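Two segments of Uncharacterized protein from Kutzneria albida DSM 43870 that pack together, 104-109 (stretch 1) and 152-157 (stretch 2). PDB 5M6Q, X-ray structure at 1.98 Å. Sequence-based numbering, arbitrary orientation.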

ATOM      1  N   LYS A 104      -9.284  15.353  -9.716  1.00 26.68           N
ATOM      2  CA  LYS A 104     -10.676  15.467 -10.159  1.00 26.91           C
ATOM      3  C   LYS A 104     -11.037  14.450 -11.232  1.00 31.91           C
ATOM      4  O   LYS A 104     -12.209  14.164 -11.434  1.00 34.51           O
ATOM      5  N   ARG A 105     -10.044  13.888 -11.916  1.00 27.77           N
ATOM      6  CA  ARG A 105     -10.341  12.883 -12.930  1.00 31.34           C
ATOM      7  C   ARG A 105     -10.400  11.473 -12.366  1.00 27.70           C
ATOM      8  O   ARG A 105     -10.687  10.539 -13.093  1.00 30.02           O
ATOM      9  N   LEU A 106     -10.118  11.318 -11.080  1.00 25.24           N
ATOM     10  CA  LEU A 106     -10.000   9.989 -10.477  1.00 25.57           C
ATOM     11  C   LEU A 106     -11.288   9.475  -9.841  1.00 27.84           C
ATOM     12  O   LEU A 106     -12.153  10.258  -9.477  1.00 26.44           O
ATOM     13  N   LYS A 107     -11.389   8.158  -9.676  1.00 23.58           N
ATOM     14  CA  LYS A 107     -12.477   7.573  -8.905  1.00 26.47           C
ATOM     15  C   LYS A 107     -12.039   7.344  -7.464  1.00 29.27           C
ATOM     16  O   LYS A 107     -10.858   7.096  -7.214  1.00 26.64           O
ATOM     17  N   ASN A 108     -12.979   7.483  -6.526  1.00 23.02           N
ATOM     18  CA  ASN A 108     -12.809   7.062  -5.120  1.00 24.52           C
ATOM     19  C   ASN A 108     -11.959   7.967  -4.250  1.00 21.63           C
ATOM     20  O   ASN A 108     -11.581   7.571  -3.158  1.00 23.69           O
ATOM     21  N   VAL A 109     -11.653   9.171  -4.716  1.00 22.20           N
ATOM     22  CA  VAL A 109     -10.797  10.071  -3.953  1.00 26.96           C
ATOM     23  C   VAL A 109     -11.507  10.562  -2.697  1.00 24.20           C
ATOM     24  O   VAL A 109     -10.903  10.668  -1.632  1.00 23.11           O
ATOM     25  N   ARG A 152      -6.083   4.347 -19.626  1.00 29.12           N
ATOM     26  CA  ARG A 152      -5.104   4.925 -20.549  1.00 34.04           C
ATOM     27  C   ARG A 152      -4.833   6.403 -20.285  1.00 34.83           C
ATOM     28  O   ARG A 152      -3.823   6.936 -20.736  1.00 37.92           O
ATOM     29  N   GLU A 153      -5.727   7.079 -19.572  1.00 28.17           N
ATOM     30  CA  GLU A 153      -5.515   8.501 -19.314  1.00 28.12           C
ATOM     31  C   GLU A 153      -5.012   8.777 -17.888  1.00 29.74           C
ATOM     32  O   GLU A 153      -4.100   9.563 -17.686  1.00 28.85           O
ATOM     33  N   THR A 154      -5.597   8.121 -16.898  1.00 25.21           N
ATOM     34  CA  THR A 154      -5.273   8.451 -15.519  1.00 29.81           C
ATOM     35  C   THR A 154      -4.386   7.410 -14.858  1.00 27.05           C
ATOM     36  O   THR A 154      -3.936   7.627 -13.733  1.00 24.93           O
ATOM     37  N   ASP A 155      -4.168   6.289 -15.546  1.00 23.61           N
ATOM     38  CA  ASP A 155      -3.378   5.186 -15.015  1.00 22.41           C
ATOM     39  C   ASP A 155      -4.078   4.503 -13.819  1.00 27.97           C
ATOM     40  O   ASP A 155      -3.475   3.682 -13.125  1.00 23.80           O
ATOM     41  N   GLN A 156      -5.352   4.815 -13.575  1.00 24.16           N
ATOM     42  CA  GLN A 156      -6.023   4.222 -12.415  1.00 22.87           C
ATOM     43  C   GLN A 156      -6.516   2.812 -12.711  1.00 21.22           C
ATOM     44  O   GLN A 156      -7.029   2.527 -13.784  1.00 22.74           O
ATOM     45  N   VAL A 157      -6.349   1.924 -11.741  1.00 22.77           N
ATOM     46  CA  VAL A 157      -6.787   0.556 -11.912  1.00 23.46           C
ATOM     47  C   VAL A 157      -8.055   0.360 -11.103  1.00 25.91           C
ATOM     48  O   VAL A 157      -8.096   0.679  -9.917  1.00 23.47           O
TER

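Two short, largely irregular segments run side by side in nearly the same direction, their end-to-end vectors only 12° apart, and bury 320 Å² between them. Most of that surface belongs to three residues: Gln-156, Arg-105 and Thr-154.

Gln-156 points toward stretch 1 with chi1 and chi2 both t, an extended form that carries its amide to the backbone of Lys-107. There the amide acts as a surrogate peptide group. Lys-107 N donates to Gln-156 OE1 at 2.9 Å, and Gln-156 NE2 donates to Lys-107 O, also at 2.9 Å; both bonds are nearly straight. A glutamine suits this place because its primary amide offers a donor and an acceptor together, matching the N-H and C=O of a single residue. The side chain of Lys-107 (chi1 m) is not needed for this pairing, and its end leads away.

At the other end of the contact, Arg-105 also points toward its neighbour, with chi1 m and chi2 between wells at 141°. Its guanidinium meets Glu-153 (chi1 t) in a salt bridge, with Arg-105 NH1 2.6 Å from Glu-153 OE2. Arg-105 NE adds a weak, bent hydrogen bond to the same Glu-153 OE2 at 3.4 Å. The carboxylate oxygen lies at the guanidinium edge, where the N-H groups point, leaving one face to be covered by Thr-154 CG2.

Thr-154, chi1 p, fills the middle. Thr-154 CG2 also lies 4.0 Å from the aliphatic Arg-105 CB, while Thr-154 CB is 3.8 Å from Leu-106 CD2. Its hydroxyl serves its own stretch: Gln-156 N donates to Thr-154 OG1 at 3.3 Å. Leu-106, in the m,t rotamer, starts sideways but brings its end nearer, supplying a nonpolar contact between the salt bridge and the amide pairing.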

ATOM      1  CB  LYS A 104     -10.973  16.885 -10.668  1.00 31.48           C
ATOM      2  CG  LYS A 104     -10.335  17.237 -11.991  1.00 28.23           C
ATOM      3  CD  LYS A 104     -10.626  18.691 -12.370  1.00 33.08           C
ATOM      4  CE  LYS A 104     -10.105  19.008 -13.758  1.00 35.19           C
ATOM      5  NZ  LYS A 104     -10.358  20.428 -14.159  1.00 49.74           N
ATOM      6  CB  ARG A 105      -9.305  12.920 -14.041  1.00 29.28           C
ATOM      7  CG  ARG A 105      -9.094  14.292 -14.629  1.00 37.53           C
ATOM      8  CD  ARG A 105      -7.643  14.493 -14.918  1.00 40.59           C
ATOM      9  NE  ARG A 105      -7.231  13.960 -16.206  1.00 48.63           N
ATOM     10  CZ  ARG A 105      -5.998  13.524 -16.453  1.00 56.13           C
ATOM     11  NH1 ARG A 105      -5.678  13.079 -17.661  1.00 45.52           N
ATOM     12  NH2 ARG A 105      -5.080  13.525 -15.486  1.00 45.19           N
ATOM     13  CB  LEU A 106      -8.913  10.003  -9.412  1.00 28.47           C
ATOM     14  CG  LEU A 106      -7.518  10.367  -9.915  1.00 30.58           C
ATOM     15  CD1 LEU A 106      -6.530  10.295  -8.773  1.00 32.24           C
ATOM     16  CD2 LEU A 106      -7.133   9.433 -11.030  1.00 25.76           C
ATOM     17  CB  LYS A 107     -12.938   6.270  -9.552  1.00 27.83           C
ATOM     18  CG  LYS A 107     -13.363   6.492 -11.004  1.00 33.47           C
ATOM     19  CD  LYS A 107     -14.329   5.427 -11.493  1.00 42.90           C
ATOM     20  CE  LYS A 107     -15.285   5.972 -12.574  1.00 42.45           C
ATOM     21  NZ  LYS A 107     -14.551   6.479 -13.766  1.00 46.17           N
ATOM     22  CB  ASN A 108     -12.206   5.656  -5.042  1.00 22.93           C
ATOM     23  CG  ASN A 108     -12.880   4.686  -5.977  1.00 32.93           C
ATOM     24  OD1 ASN A 108     -14.102   4.644  -6.054  1.00 29.20           O
ATOM     25  ND2 ASN A 108     -12.081   3.904  -6.711  1.00 30.42           N
ATOM     26  CB  VAL A 109     -10.337  11.259  -4.816  1.00 27.76           C
ATOM     27  CG1 VAL A 109      -9.422  12.166  -4.005  1.00 25.41           C
ATOM     28  CG2 VAL A 109      -9.636  10.745  -6.076  1.00 25.55           C
ATOM     29  CB  ARG A 152      -5.564   4.770 -22.004  1.00 36.28           C
ATOM     30  CG  ARG A 152      -5.522   3.358 -22.553  1.00 39.90           C
ATOM     31  CD  ARG A 152      -6.119   3.298 -23.967  1.00 45.41           C
ATOM     32  NE  ARG A 152      -7.534   2.914 -23.942  1.00 53.83           N
ATOM     33  CZ  ARG A 152      -8.548   3.687 -24.330  1.00 48.30           C
ATOM     34  NH1 ARG A 152      -8.331   4.905 -24.814  1.00 40.31           N
ATOM     35  NH2 ARG A 152      -9.786   3.225 -24.242  1.00 47.46           N
ATOM     36  CB  GLU A 153      -6.805   9.285 -19.579  1.00 31.88           C
ATOM     37  CG  GLU A 153      -6.588  10.776 -19.785  1.00 44.68           C
ATOM     38  CD  GLU A 153      -7.711  11.642 -19.187  1.00 55.25           C
ATOM     39  OE1 GLU A 153      -8.620  11.087 -18.528  1.00 57.19           O
ATOM     40  OE2 GLU A 153      -7.676  12.884 -19.364  1.00 56.67           O
ATOM     41  CB  THR A 154      -6.532   8.597 -14.668  1.00 25.00           C
ATOM     42  OG1 THR A 154      -7.184   7.322 -14.571  1.00 26.32           O
ATOM     43  CG2 THR A 154      -7.463   9.616 -15.282  1.00 25.08           C
ATOM     44  CB  ASP A 155      -1.986   5.701 -14.614  1.00 27.40           C
ATOM     45  CG  ASP A 155      -0.939   4.603 -14.543  1.00 33.33           C
ATOM     46  OD1 ASP A 155      -0.990   3.652 -15.363  1.00 33.35           O
ATOM     47  OD2 ASP A 155      -0.042   4.715 -13.675  1.00 36.02           O
ATOM     48  CB  GLN A 156      -7.200   5.086 -11.925  1.00 19.32           C
ATOM     49  CG  GLN A 156      -7.858   4.553 -10.637  1.00 18.50           C
ATOM     50  CD  GLN A 156      -8.777   5.588  -9.976  1.00 24.13           C
ATOM     51  OE1 GLN A 156      -9.180   6.555 -10.611  1.00 25.21           O
ATOM     52  NE2 GLN A 156      -9.096   5.385  -8.701  1.00 23.66           N
ATOM     53  CB  VAL A 157      -5.694  -0.438 -11.494  1.00 23.91           C
ATOM     54  CG1 VAL A 157      -6.266  -1.847 -11.412  1.00 20.93           C
ATOM     55  CG2 VAL A 157      -4.537  -0.370 -12.461  1.00 24.14           C
TER